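Local coordinates for protein putative immunoglobulin A1 protease (Bacteroides ovatus, PDB 3N6Z) that is a putative immunoglobulin A1 protease, probably a hydrolase, built as a beta-solenoid of parallel strands, at residues 201-207 against 235-241; 267-271 against 341-345; 130-136 against 168-174; 181-187 against 219-225; 345-349 against 359-363. All coordinates share one frame; numbering follows the deposited sequence. Where two conformers were deposited one is given.

In the fold
Followed from the N terminus, the chain winds through a beta-solenoid. Contact 3 (130-136 with 168-174) closes the first loop, of 31 intervening residues, and contact 1 (201-207 with 235-241) joins two later turns on the same face. Contact 4 (181-187 with 219-225) begins before contact 1 and ends inside it, so these two cross, pairing different faces of successive turns, their centres about 12 Å apart. Contact 2 (267-271 with 341-345) spans 69 residues to bring helix 334-344 back onto the sheet that contacts 1 and 3 share. Contact 5 (345-349 with 359-363), beginning at Asn345 where contact 2 ends, closes a short loop of nine residues and lays the C-terminal tail against that sheet.

Contact 1 (201-207 against 235-241); sequences IKNCYSN and ENCYAYG
Ile201 O receives the N-H of Glu235 at 3.0 Å, while its CG2 branch touches the sulfur of Cys237. Lys202 runs beside Glu235; CG anti to the backbone N (chi1 179°) and a final bend at chi4 bring NZ to Glu235 OE1 at 2.8 Å, a salt bridge in which NZ approaches OE1 from above the carboxylate plane. The same NZ donates to Asn236 OD1 at 2.9 Å, so one ammonium group ties two neighbouring side chains. At Asn203 the chain turns a corner, as it does at Asn236, and the two side chains lie alongside with amide planes 28° apart, Asn203 OD1 3.2 Å from Asn236 CB; Asn203 OD1 accepts from Trp349 in the C-terminal tail. Asparagines aligned at equivalent corners of adjacent turns are a recurrent feature of parallel beta-helices, here with parallel strands following. Cys204 O takes the N-H of Tyr238. Tyr205 CB lies 3.7 Å from Tyr238 CD1, the rings side by side but slid so that they barely overlap. Ser206 O accepts from Tyr240 N at 2.9 Å. Asn207 lays its amide over one face of the Tyr240 ring, the planes only 9° apart, with Asn207 CG 3.4 Å from Tyr240 CE2.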
# COMPACT_ATOMS: atom_id res chain seq x y z
N ILE A 201 6.30 -5.40 0.08
CA ILE A 201 5.00 -5.43 0.75
C ILE A 201 4.69 -6.89 1.03
O ILE A 201 4.69 -7.71 0.11
CB ILE A 201 3.88 -4.78 -0.08
CG1 ILE A 201 4.29 -3.37 -0.53
CG2 ILE A 201 2.55 -4.75 0.69
CD1 ILE A 201 3.37 -2.69 -1.55
N LYS A 202 4.44 -7.24 2.29
CA LYS A 202 4.28 -8.62 2.71
C LYS A 202 3.16 -8.77 3.73
O LYS A 202 3.11 -8.00 4.69
CB LYS A 202 5.59 -9.13 3.31
CG LYS A 202 5.55 -10.59 3.83
CD LYS A 202 6.87 -11.05 4.40
CE LYS A 202 6.77 -12.51 4.82
NZ LYS A 202 6.45 -13.41 3.66
N ASN A 203 2.31 -9.80 3.57
CA ASN A 203 1.25 -10.09 4.52
C ASN A 203 0.34 -8.87 4.72
O ASN A 203 0.10 -8.42 5.84
CB ASN A 203 1.81 -10.62 5.85
CG ASN A 203 2.07 -12.13 5.81
OD1 ASN A 203 1.23 -12.92 5.32
ND2 ASN A 203 3.23 -12.52 6.29
N CYS A 204 -0.17 -8.37 3.60
CA CYS A 204 -1.09 -7.24 3.58
C CYS A 204 -2.32 -7.52 2.76
O CYS A 204 -2.31 -8.33 1.85
CB CYS A 204 -0.44 -5.97 3.01
SG CYS A 204 0.94 -5.33 4.00
N TYR A 205 -3.41 -6.86 3.07
CA TYR A 205 -4.58 -6.86 2.20
C TYR A 205 -5.18 -5.46 2.10
O TYR A 205 -4.91 -4.56 2.91
CB TYR A 205 -5.64 -7.88 2.67
CG TYR A 205 -6.39 -7.54 3.93
CD1 TYR A 205 -5.91 -7.93 5.16
CD2 TYR A 205 -7.61 -6.85 3.90
CE1 TYR A 205 -6.60 -7.63 6.35
CE2 TYR A 205 -8.33 -6.58 5.06
CZ TYR A 205 -7.82 -6.97 6.29
OH TYR A 205 -8.51 -6.68 7.48
N SER A 206 -6.02 -5.29 1.09
CA SER A 206 -6.81 -4.08 0.95
C SER A 206 -8.18 -4.38 0.40
O SER A 206 -8.33 -5.26 -0.45
CB SER A 206 -6.11 -3.09 0.03
OG SER A 206 -6.78 -1.85 -0.07
N ASN A 207 -9.16 -3.63 0.91
CA ASN A 207 -10.50 -3.53 0.36
C ASN A 207 -10.83 -2.10 -0.14
O ASN A 207 -12.00 -1.73 -0.36
CB ASN A 207 -11.51 -3.99 1.42
CG ASN A 207 -12.91 -3.99 0.90
OD1 ASN A 207 -13.12 -4.14 -0.31
ND2 ASN A 207 -13.88 -3.82 1.79
N GLU A 235 4.55 -10.21 -1.50
CA GLU A 235 4.38 -11.58 -1.02
C GLU A 235 3.21 -11.66 -0.05
O GLU A 235 3.09 -10.80 0.80
CB GLU A 235 5.71 -11.95 -0.34
CG GLU A 235 5.86 -13.26 0.26
CD GLU A 235 7.36 -13.54 0.42
OE1 GLU A 235 7.95 -13.04 1.37
OE2 GLU A 235 7.94 -14.18 -0.49
N ASN A 236 2.40 -12.71 -0.13
CA ASN A 236 1.33 -12.94 0.82
C ASN A 236 0.39 -11.75 0.92
O ASN A 236 0.03 -11.28 2.00
CB ASN A 236 1.87 -13.36 2.19
CG ASN A 236 2.93 -14.49 2.11
OD1 ASN A 236 3.89 -14.46 2.85
ND2 ASN A 236 2.75 -15.45 1.25
N CYS A 237 -0.02 -11.24 -0.23
CA CYS A 237 -0.98 -10.13 -0.28
C CYS A 237 -2.19 -10.48 -1.10
O CYS A 237 -2.11 -11.24 -2.06
CB CYS A 237 -0.37 -8.86 -0.86
SG CYS A 237 0.96 -8.14 0.14
N TYR A 238 -3.33 -9.89 -0.76
CA TYR A 238 -4.52 -9.94 -1.59
C TYR A 238 -5.32 -8.66 -1.49
O TYR A 238 -5.18 -7.91 -0.53
CB TYR A 238 -5.37 -11.21 -1.29
CG TYR A 238 -6.55 -11.06 -0.37
CD1 TYR A 238 -6.41 -11.09 1.02
CD2 TYR A 238 -7.83 -10.90 -0.89
CE1 TYR A 238 -7.52 -10.97 1.86
CE2 TYR A 238 -8.94 -10.79 -0.06
CZ TYR A 238 -8.79 -10.81 1.31
OH TYR A 238 -9.90 -10.71 2.10
N ALA A 239 -6.19 -8.45 -2.47
CA ALA A 239 -7.05 -7.29 -2.49
C ALA A 239 -8.43 -7.66 -2.98
O ALA A 239 -8.60 -8.58 -3.78
CB ALA A 239 -6.45 -6.17 -3.37
N TYR A 240 -9.42 -6.90 -2.52
CA TYR A 240 -10.79 -7.09 -2.98
C TYR A 240 -11.58 -5.84 -3.23
O TYR A 240 -12.77 -5.90 -3.62
CB TYR A 240 -11.53 -8.11 -2.14
CG TYR A 240 -11.83 -7.79 -0.69
CD1 TYR A 240 -10.86 -7.91 0.29
CD2 TYR A 240 -13.14 -7.51 -0.28
CE1 TYR A 240 -11.17 -7.75 1.64
CE2 TYR A 240 -13.45 -7.30 1.08
CZ TYR A 240 -12.46 -7.46 2.03
OH TYR A 240 -12.67 -7.29 3.39
N GLY A 241 -10.96 -4.68 -3.09
CA GLY A 241 -11.64 -3.45 -3.56
C GLY A 241 -11.60 -3.26 -5.09
O GLY A 241 -10.68 -3.71 -5.76
O HOH W 1 -8.24 -3.02 -2.98
O HOH W 2 -15.18 -5.09 -2.04

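Contact 2 (267-271 against 341-345); sequences NSAAW and IVAWN
Trp344, near the end of helix 334-344, places its indole against Asn267 and Ser268, docking the helix on a strand of the parallel beta-solenoid. No direct hydrogen bond crosses between the segments, and the contact rests on ring packing, apolar touches and one water. In the ring packing, the carbonyl of Asn267 sits over one face of the indole, its O 3.1 Å from Trp344 CZ2 and displaced toward the rim. With CG anti to the carbonyl carbon (chi1 -64°), the indole lies back over its own helix, where Ile341 CA covers the opposite face, so the ring is sandwiched between the corner of the sheet and the helix. The apolar contacts are looser: Ala269 CB reaches Trp344 CH2 at 4.2 Å, and the CD1 tip of Ile341 comes to the edge of the Trp271 ring, near its plane, 4.0 Å from CZ3. Leu337, one helical turn before Ile341, adds to the cover over Ala269 and Trp271. The polar link runs through a water molecule in the plane of the Trp344 indole. It accepts from Trp344 NE1 at 2.9 Å and from Asn267 ND2 at 2.7 Å, the latter amide nitrogen also bonding Asn298 OD1.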
# COMPACT_ATOMS: atom_id res chain seq x y z
N ASN A 267 2.77 -15.94 -3.83
CA ASN A 267 1.75 -16.27 -2.85
C ASN A 267 0.82 -15.10 -2.62
O ASN A 267 0.72 -14.56 -1.52
CB ASN A 267 2.40 -16.72 -1.53
CG ASN A 267 3.24 -17.94 -1.71
OD1 ASN A 267 4.48 -17.93 -1.45
ND2 ASN A 267 2.63 -18.98 -2.13
N SER A 268 0.14 -14.70 -3.68
CA SER A 268 -0.76 -13.55 -3.69
C SER A 268 -2.01 -13.84 -4.47
O SER A 268 -2.08 -14.79 -5.27
CB SER A 268 -0.00 -12.31 -4.20
OG SER A 268 1.06 -11.95 -3.27
N ALA A 269 -3.04 -13.03 -4.24
CA ALA A 269 -4.33 -13.30 -4.88
C ALA A 269 -5.10 -12.02 -5.21
O ALA A 269 -5.15 -11.05 -4.42
CB ALA A 269 -5.22 -14.18 -3.97
N ALA A 270 -5.75 -12.03 -6.37
CA ALA A 270 -6.63 -10.95 -6.82
C ALA A 270 -8.07 -11.34 -6.56
O ALA A 270 -8.52 -12.40 -7.01
CB ALA A 270 -6.41 -10.65 -8.32
N TRP A 271 -8.79 -10.48 -5.88
CA TRP A 271 -10.20 -10.69 -5.59
C TRP A 271 -11.00 -9.42 -5.83
O TRP A 271 -12.10 -9.24 -5.28
CB TRP A 271 -10.36 -11.25 -4.17
CG TRP A 271 -11.53 -12.10 -3.88
CD1 TRP A 271 -12.75 -12.08 -4.48
CD2 TRP A 271 -11.61 -13.07 -2.83
NE1 TRP A 271 -13.57 -13.03 -3.91
CE2 TRP A 271 -12.90 -13.64 -2.89
CE3 TRP A 271 -10.71 -13.52 -1.87
CZ2 TRP A 271 -13.32 -14.63 -1.98
CZ3 TRP A 271 -11.11 -14.50 -0.98
CH2 TRP A 271 -12.41 -15.04 -1.04
N ILE A 341 -5.20 -18.28 1.41
CA ILE A 341 -4.80 -17.04 2.07
C ILE A 341 -4.49 -17.28 3.55
O ILE A 341 -3.43 -16.89 4.03
CB ILE A 341 -5.86 -15.95 1.89
CG1 ILE A 341 -5.94 -15.51 0.41
CG2 ILE A 341 -5.58 -14.74 2.81
CD1 ILE A 341 -7.21 -14.72 0.01
N VAL A 342 -5.36 -17.99 4.26
CA VAL A 342 -5.10 -18.23 5.68
C VAL A 342 -3.81 -19.03 5.87
O VAL A 342 -3.04 -18.77 6.78
CB VAL A 342 -6.31 -18.89 6.37
CG1 VAL A 342 -5.97 -19.35 7.79
CG2 VAL A 342 -7.49 -17.92 6.38
N ALA A 343 -3.54 -19.99 4.98
CA ALA A 343 -2.30 -20.78 5.05
C ALA A 343 -1.00 -19.98 4.86
O ALA A 343 0.08 -20.43 5.25
CB ALA A 343 -2.39 -21.98 4.04
N TRP A 344 -1.09 -18.78 4.30
CA TRP A 344 0.07 -17.89 4.24
C TRP A 344 0.70 -17.63 5.60
O TRP A 344 1.93 -17.57 5.72
CB TRP A 344 -0.25 -16.58 3.55
CG TRP A 344 -0.62 -16.68 2.14
CD1 TRP A 344 -0.40 -17.74 1.28
CD2 TRP A 344 -1.33 -15.70 1.39
NE1 TRP A 344 -0.91 -17.46 0.04
CE2 TRP A 344 -1.48 -16.22 0.08
CE3 TRP A 344 -1.84 -14.43 1.68
CZ2 TRP A 344 -2.14 -15.52 -0.92
CZ3 TRP A 344 -2.48 -13.72 0.68
CH2 TRP A 344 -2.62 -14.27 -0.61
N ASN A 345 -0.15 -17.46 6.62
CA ASN A 345 0.31 -17.35 8.00
C ASN A 345 -0.89 -17.51 8.92
O ASN A 345 -1.60 -16.54 9.21
CB ASN A 345 1.04 -16.03 8.29
CG ASN A 345 1.53 -15.97 9.73
OD1 ASN A 345 1.29 -16.90 10.49
ND2 ASN A 345 2.17 -14.88 10.10
O HOH W 3 0.02 -19.59 -1.73

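Contact 3 (130-136 against 168-174); sequences CRNVGFV and IVNCYTT
Asn132 and Asn170 occupy equivalent corners of adjacent solenoid turns and lie side by side, pointing the same way with amide planes 20° apart. Asn170 ND2 donates to Asn132 OD1 at 3.0 Å, and the acceptor lies in the amide plane of Asn170. In both residues CG is anti to the carbonyl carbon (chi1 -47°), the shared torsion that lines the amides up. Asn132 ND2 goes on to Asp103 OD1, continuing the polar row into the preceding turn.

Backbone bonds join the parallel strands before and after the corner, among them Val169 N to Cys130 O at 3.0 Å, Phe135 N to Tyr172 O at 2.8 Å and Thr174 N to Phe135 O at 2.8 Å. At the bend Val133 N makes a weak bond to the sulfur of Cys171.

Aromatic packing centres on Tyr172, whose ring covers Gly134: the glycine CA stands 3.8 Å from the ring centroid in a CH-pi contact. Val136 reaches the hydroxyl end of the same ring, with CG2 3.6 Å from OH, and that hydroxyl is hydrogen-bonded to Glu363 N. Among the apolar contacts, Val133 CG1 meets Cys171 SG at 3.7 Å.

The Asn170-Asn132 side-chain hydrogen bond falls in the same register as the backbone bonds on both sides of the corner, so the turns are tied there by side chain as well as by main chain.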
# COMPACT_ATOMS: atom_id res chain seq x y z
N CYS A 130 6.86 0.09 8.10
CA CYS A 130 5.56 0.23 8.71
C CYS A 130 5.02 -1.18 8.89
O CYS A 130 4.96 -1.96 7.91
CB CYS A 130 4.64 1.05 7.83
SG CYS A 130 2.95 1.22 8.45
N ARG A 131 4.60 -1.52 10.10
CA ARG A 131 4.09 -2.85 10.39
C ARG A 131 2.92 -2.81 11.34
O ARG A 131 2.80 -1.90 12.18
CB ARG A 131 5.20 -3.75 10.96
CG ARG A 131 5.80 -3.26 12.28
CD ARG A 131 7.04 -4.11 12.70
NE ARG A 131 7.78 -3.52 13.82
CZ ARG A 131 8.43 -2.36 13.74
NH1 ARG A 131 8.36 -1.64 12.64
NH2 ARG A 131 9.08 -1.88 14.80
N ASN A 132 2.09 -3.83 11.23
CA ASN A 132 1.06 -4.10 12.22
C ASN A 132 0.05 -2.96 12.42
O ASN A 132 -0.36 -2.68 13.55
CB ASN A 132 1.66 -4.51 13.57
CG ASN A 132 2.75 -5.56 13.45
OD1 ASN A 132 2.58 -6.54 12.74
ND2 ASN A 132 3.88 -5.34 14.14
N VAL A 133 -0.38 -2.32 11.32
CA VAL A 133 -1.43 -1.30 11.39
C VAL A 133 -2.47 -1.53 10.30
O VAL A 133 -2.13 -1.90 9.17
CB VAL A 133 -0.85 0.14 11.34
CG1 VAL A 133 -0.24 0.48 9.97
CG2 VAL A 133 -1.90 1.18 11.74
N GLY A 134 -3.73 -1.25 10.62
CA GLY A 134 -4.79 -1.16 9.65
C GLY A 134 -5.30 0.24 9.51
O GLY A 134 -5.36 0.98 10.50
N PHE A 135 -5.63 0.62 8.28
CA PHE A 135 -6.32 1.88 8.00
C PHE A 135 -7.75 1.55 7.60
O PHE A 135 -7.98 0.88 6.59
CB PHE A 135 -5.64 2.67 6.87
CG PHE A 135 -4.35 3.28 7.27
CD1 PHE A 135 -3.19 2.52 7.33
CD2 PHE A 135 -4.27 4.65 7.55
CE1 PHE A 135 -1.99 3.11 7.68
CE2 PHE A 135 -3.09 5.22 7.92
CZ PHE A 135 -1.94 4.47 7.99
N VAL A 136 -8.72 1.98 8.41
CA VAL A 136 -10.14 1.72 8.15
C VAL A 136 -10.82 2.98 7.66
O VAL A 136 -10.72 4.04 8.28
CB VAL A 136 -10.83 1.19 9.42
CG1 VAL A 136 -12.36 1.13 9.24
CG2 VAL A 136 -10.23 -0.16 9.86
N ILE A 168 6.42 -2.53 4.06
CA ILE A 168 5.11 -2.52 4.71
C ILE A 168 4.74 -3.98 4.93
O ILE A 168 4.63 -4.76 3.97
CB ILE A 168 4.04 -1.79 3.88
CG1 ILE A 168 4.41 -0.30 3.77
CG2 ILE A 168 2.64 -1.98 4.51
CD1 ILE A 168 3.49 0.52 2.83
N VAL A 169 4.51 -4.35 6.19
CA VAL A 169 4.33 -5.74 6.58
C VAL A 169 3.15 -5.85 7.59
O VAL A 169 3.08 -5.08 8.56
CB VAL A 169 5.65 -6.30 7.17
CG1 VAL A 169 5.51 -7.75 7.56
CG2 VAL A 169 6.80 -6.13 6.16
N ASN A 170 2.29 -6.85 7.41
CA ASN A 170 1.18 -7.09 8.35
C ASN A 170 0.29 -5.85 8.49
O ASN A 170 -0.04 -5.43 9.60
CB ASN A 170 1.66 -7.53 9.75
CG ASN A 170 2.70 -8.61 9.73
OD1 ASN A 170 2.77 -9.47 8.85
ND2 ASN A 170 3.56 -8.57 10.75
N CYS A 171 -0.06 -5.25 7.36
CA CYS A 171 -0.91 -4.07 7.34
C CYS A 171 -2.11 -4.27 6.42
O CYS A 171 -2.10 -5.12 5.54
CB CYS A 171 -0.14 -2.82 6.91
SG CYS A 171 1.17 -2.32 8.02
N TYR A 172 -3.12 -3.42 6.58
CA TYR A 172 -4.25 -3.43 5.68
C TYR A 172 -4.85 -2.06 5.53
O TYR A 172 -4.64 -1.18 6.38
CB TYR A 172 -5.30 -4.46 6.10
CG TYR A 172 -6.21 -4.09 7.26
CD1 TYR A 172 -7.44 -3.48 7.03
CD2 TYR A 172 -5.90 -4.46 8.57
CE1 TYR A 172 -8.35 -3.25 8.08
CE2 TYR A 172 -6.79 -4.21 9.63
CZ TYR A 172 -8.01 -3.63 9.37
OH TYR A 172 -8.91 -3.44 10.41
N THR A 173 -5.58 -1.88 4.43
CA THR A 173 -6.33 -0.66 4.18
C THR A 173 -7.72 -0.94 3.66
O THR A 173 -7.97 -1.93 2.94
CB THR A 173 -5.63 0.29 3.20
OG1 THR A 173 -5.63 -0.29 1.90
CG2 THR A 173 -4.18 0.58 3.62
N THR A 174 -8.62 -0.06 4.03
CA THR A 174 -9.99 0.01 3.48
C THR A 174 -10.31 1.47 3.23
O THR A 174 -9.71 2.37 3.83
CB THR A 174 -11.05 -0.65 4.40
OG1 THR A 174 -11.55 0.30 5.37
CG2 THR A 174 -10.49 -1.90 5.13

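Contact 4 (181-187 against 219-225); sequences GAAGGIA and KAGGIAG
Matching torsions set Ile186 and Ile223 alongside each other: in both, CG1 is anti to the carbonyl carbon and chi2 turns by about -65° to -70°, so that the side chains point the same way and Ile186 CG1 meets Ile223 CD1 at 4.0 Å. Lys219 also has CG anti to its carbonyl carbon (chi1 -51°); the chain then passes along the carbonyl of Gly181 and bends at chi4, delivering NZ to Gly181 O at 2.8 Å, in the carbonyl plane and on a lone pair. A second bond from NZ, to Gly217 O, holds the ammonium group between two backbone carbonyls. The neighbouring strands are parallel, with Ala183 N bound to Lys219 O and Gly221 N to Ala183 O, each at 2.9 Å. Beyond them both segments make the same tight bend, Gly184-Gly185-Ile186 beside Gly221-Gly222-Ile223, as adjacent turns of a beta-solenoid do. Inside the bend Ile223 O accepts two bonds, from Ile186 N at 2.9 Å and from Ala187 N at 3.1 Å. Gly185 N makes weak bonds to Gly221 O and Gly222 O, while Gly185 O accepts from Thr173 OG1 of the adjoining face. Backbone lies close against backbone here, Gly184 CA standing 3.8 Å from Gly225 N. Past the bend pairing resumes, Gly225 N donating to Ala187 O at 3.3 Å.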
# COMPACT_ATOMS: atom_id res chain seq x y z
N GLY A 181 -1.59 8.84 -12.26
CA GLY A 181 -0.31 8.29 -12.70
C GLY A 181 0.10 7.03 -11.97
O GLY A 181 0.87 6.22 -12.50
N ALA A 182 -0.38 6.89 -10.75
CA ALA A 182 -0.38 5.57 -10.07
C ALA A 182 -1.47 5.58 -9.01
O ALA A 182 -1.80 6.64 -8.46
CB ALA A 182 0.99 5.24 -9.44
N ALA A 183 -2.01 4.42 -8.70
CA ALA A 183 -2.95 4.29 -7.62
C ALA A 183 -2.87 2.88 -7.08
O ALA A 183 -2.94 1.91 -7.86
CB ALA A 183 -4.41 4.62 -8.06
N GLY A 184 -2.66 2.75 -5.77
CA GLY A 184 -2.66 1.43 -5.13
C GLY A 184 -3.37 1.44 -3.81
O GLY A 184 -3.38 2.45 -3.11
N GLY A 185 -3.91 0.29 -3.42
CA GLY A 185 -4.59 0.24 -2.12
C GLY A 185 -3.64 0.47 -0.95
O GLY A 185 -4.03 1.05 0.06
N ILE A 186 -2.41 -0.01 -1.09
CA ILE A 186 -1.37 0.15 -0.06
C ILE A 186 -0.41 1.31 -0.40
O ILE A 186 -0.25 2.24 0.40
CB ILE A 186 -0.57 -1.18 0.20
CG1 ILE A 186 -1.49 -2.34 0.60
CG2 ILE A 186 0.59 -0.96 1.19
CD1 ILE A 186 -2.22 -2.19 1.92
N ALA A 187 0.22 1.22 -1.58
CA ALA A 187 1.24 2.20 -1.99
C ALA A 187 1.03 2.59 -3.44
O ALA A 187 0.68 1.75 -4.27
CB ALA A 187 2.66 1.59 -1.83
N LYS A 219 -1.85 3.60 -13.94
CA LYS A 219 -1.19 2.44 -13.32
C LYS A 219 -1.90 2.15 -12.01
O LYS A 219 -1.55 2.69 -10.97
CB LYS A 219 0.30 2.73 -13.09
CG LYS A 219 1.08 3.25 -14.30
CD LYS A 219 2.48 3.76 -13.91
CE LYS A 219 3.04 4.74 -14.93
NZ LYS A 219 2.25 6.01 -14.96
N ALA A 220 -2.94 1.31 -12.08
CA ALA A 220 -3.82 1.05 -10.93
C ALA A 220 -3.68 -0.40 -10.48
O ALA A 220 -3.80 -1.32 -11.28
CB ALA A 220 -5.27 1.36 -11.26
N GLY A 221 -3.40 -0.60 -9.19
CA GLY A 221 -3.29 -1.94 -8.61
C GLY A 221 -4.03 -2.06 -7.30
O GLY A 221 -4.06 -1.13 -6.50
N GLY A 222 -4.51 -3.27 -6.99
CA GLY A 222 -5.17 -3.51 -5.72
C GLY A 222 -4.25 -3.24 -4.55
O GLY A 222 -4.69 -2.75 -3.51
N ILE A 223 -2.96 -3.57 -4.71
CA ILE A 223 -1.93 -3.37 -3.69
C ILE A 223 -1.01 -2.18 -4.01
O ILE A 223 -0.86 -1.27 -3.16
CB ILE A 223 -1.11 -4.65 -3.44
CG1 ILE A 223 -2.05 -5.75 -2.93
CG2 ILE A 223 0.10 -4.42 -2.49
CD1 ILE A 223 -2.62 -5.57 -1.52
N ALA A 224 -0.40 -2.16 -5.19
CA ALA A 224 0.52 -1.12 -5.61
C ALA A 224 0.18 -0.70 -7.04
O ALA A 224 -0.08 -1.54 -7.89
CB ALA A 224 1.98 -1.62 -5.51
N GLY A 225 0.33 0.59 -7.33
CA GLY A 225 0.14 1.05 -8.70
C GLY A 225 1.25 0.71 -9.65
O GLY A 225 0.99 0.19 -10.76

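Contact 5 (345-349 against 359-363); sequences NPNLW and FQWSE
Leu348 lies over one face of the Phe359 ring, its CD1 methyl 3.9 Å from the ring centroid in a CH-pi contact and its CG 3.6 Å from Phe359 CD1. With CG anti to the backbone N (chi1 174°), the isobutyl group is carried alongside the ring although the side chain leaves the backbone pointing away from 359-363. Leu348 CD1 also nears Trp361 NE1, at 3.6 Å. Phe359 in turn directs its edge at the face of Trp349, an edge-to-face (T-shaped) pair with planes at 70° and centroids 5.0 Å apart; CD2 of Leu348 covers the same indole face. Trp349 NE1 is held by Asn203 OD1, and Phe359 packs edge-to-face with Tyr205, so this cluster is seated on the solenoid.

Polar bonds join the same two segments through Gln360. Its N donates to Leu348 O at 2.8 Å, and its side chain stretches across to Trp349 O, which Gln360 NE2 meets at 3.1 Å in a nearly straight bond (169°) from above the carbonyl plane. A weak bond from NE2 to Pro346 O completes the grip of one amide on two backbone carbonyls. Asn345 OD1 accepts from Asn347 N, an Asx turn that opens the first segment, while Phe359 to Ser362 forms a type I beta turn. Trp349 and Phe359 form a non-hydrogen-bonded antiparallel pair between strands 349-350 and 358-359, so the C-terminal tail doubles back as a long-looped beta hairpin against the side of the beta-solenoid.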
# COMPACT_ATOMS: atom_id res chain seq x y z
N ASN A 345 -0.15 -17.46 6.62
CA ASN A 345 0.31 -17.35 8.00
C ASN A 345 -0.89 -17.51 8.92
O ASN A 345 -1.60 -16.54 9.21
CB ASN A 345 1.04 -16.03 8.29
CG ASN A 345 1.53 -15.97 9.73
OD1 ASN A 345 1.29 -16.90 10.49
ND2 ASN A 345 2.17 -14.88 10.10
N PRO A 346 -1.14 -18.73 9.40
CA PRO A 346 -2.32 -18.98 10.22
C PRO A 346 -2.33 -18.26 11.59
O PRO A 346 -3.38 -18.16 12.21
CB PRO A 346 -2.25 -20.49 10.45
CG PRO A 346 -1.50 -21.00 9.34
CD PRO A 346 -0.50 -19.98 8.95
N ASN A 347 -1.17 -17.77 12.02
CA ASN A 347 -1.09 -16.93 13.22
C ASN A 347 -1.58 -15.49 13.02
O ASN A 347 -1.85 -14.80 13.99
CB ASN A 347 0.34 -16.93 13.77
CG ASN A 347 0.80 -18.32 14.20
OD1 ASN A 347 0.03 -19.11 14.74
ND2 ASN A 347 2.08 -18.62 13.95
N LEU A 348 -1.67 -15.05 11.75
CA LEU A 348 -2.05 -13.69 11.37
C LEU A 348 -3.45 -13.66 10.77
O LEU A 348 -4.28 -12.86 11.17
CB LEU A 348 -1.05 -13.10 10.37
CG LEU A 348 -1.39 -11.75 9.76
CD1 LEU A 348 -1.46 -10.67 10.85
CD2 LEU A 348 -0.37 -11.40 8.65
N TRP A 349 -3.65 -14.52 9.77
CA TRP A 349 -4.86 -14.50 8.96
C TRP A 349 -5.97 -15.35 9.59
O TRP A 349 -5.71 -16.34 10.29
CB TRP A 349 -4.57 -14.99 7.58
CG TRP A 349 -3.58 -14.20 6.77
CD1 TRP A 349 -2.25 -14.47 6.64
CD2 TRP A 349 -3.86 -13.09 5.91
NE1 TRP A 349 -1.68 -13.59 5.75
CE2 TRP A 349 -2.65 -12.74 5.28
CE3 TRP A 349 -5.03 -12.38 5.59
CZ2 TRP A 349 -2.56 -11.70 4.36
CZ3 TRP A 349 -4.94 -11.35 4.69
CH2 TRP A 349 -3.72 -11.02 4.08
N PHE A 359 -7.24 -10.15 9.22
CA PHE A 359 -6.31 -10.51 10.26
C PHE A 359 -7.09 -10.85 11.51
O PHE A 359 -8.21 -10.37 11.72
CB PHE A 359 -5.32 -9.38 10.59
CG PHE A 359 -4.45 -8.92 9.43
CD1 PHE A 359 -4.07 -9.75 8.40
CD2 PHE A 359 -3.98 -7.63 9.45
CE1 PHE A 359 -3.24 -9.29 7.39
CE2 PHE A 359 -3.12 -7.16 8.48
CZ PHE A 359 -2.78 -7.99 7.44
N GLN A 360 -6.43 -11.59 12.39
CA GLN A 360 -7.04 -11.94 13.67
C GLN A 360 -7.37 -10.70 14.49
O GLN A 360 -8.32 -10.71 15.27
CB GLN A 360 -6.15 -12.92 14.40
CG GLN A 360 -6.25 -14.28 13.69
CD GLN A 360 -5.33 -15.31 14.20
OE1 GLN A 360 -5.05 -15.36 15.40
NE2 GLN A 360 -4.83 -16.17 13.30
N TRP A 361 -6.62 -9.61 14.28
CA TRP A 361 -6.80 -8.34 14.98
C TRP A 361 -7.52 -7.25 14.16
O TRP A 361 -7.69 -6.15 14.64
CB TRP A 361 -5.46 -7.82 15.45
CG TRP A 361 -4.37 -7.72 14.45
CD1 TRP A 361 -3.42 -8.65 14.23
CD2 TRP A 361 -4.07 -6.61 13.57
NE1 TRP A 361 -2.54 -8.21 13.24
CE2 TRP A 361 -2.90 -6.95 12.85
CE3 TRP A 361 -4.65 -5.36 13.35
CZ2 TRP A 361 -2.31 -6.10 11.91
CZ3 TRP A 361 -4.07 -4.51 12.42
CH2 TRP A 361 -2.91 -4.89 11.71
N SER A 362 -7.96 -7.56 12.94
CA SER A 362 -8.70 -6.59 12.14
C SER A 362 -9.95 -6.15 12.85
O SER A 362 -10.62 -6.95 13.53
CB SER A 362 -9.03 -7.16 10.75
OG SER A 362 -7.86 -7.45 9.99
N GLU A 363 -10.26 -4.86 12.71
CA GLU A 363 -11.51 -4.33 13.24
C GLU A 363 -12.70 -5.01 12.55
O GLU A 363 -12.69 -5.27 11.34
CB GLU A 363 -11.59 -2.81 13.09
CG GLU A 363 -12.75 -2.25 13.88
CD GLU A 363 -12.86 -0.76 13.85
OE1 GLU A 363 -13.12 -0.21 12.77
OE2 GLU A 363 -12.80 -0.15 14.94
OXT GLU A 363 -13.71 -5.32 13.23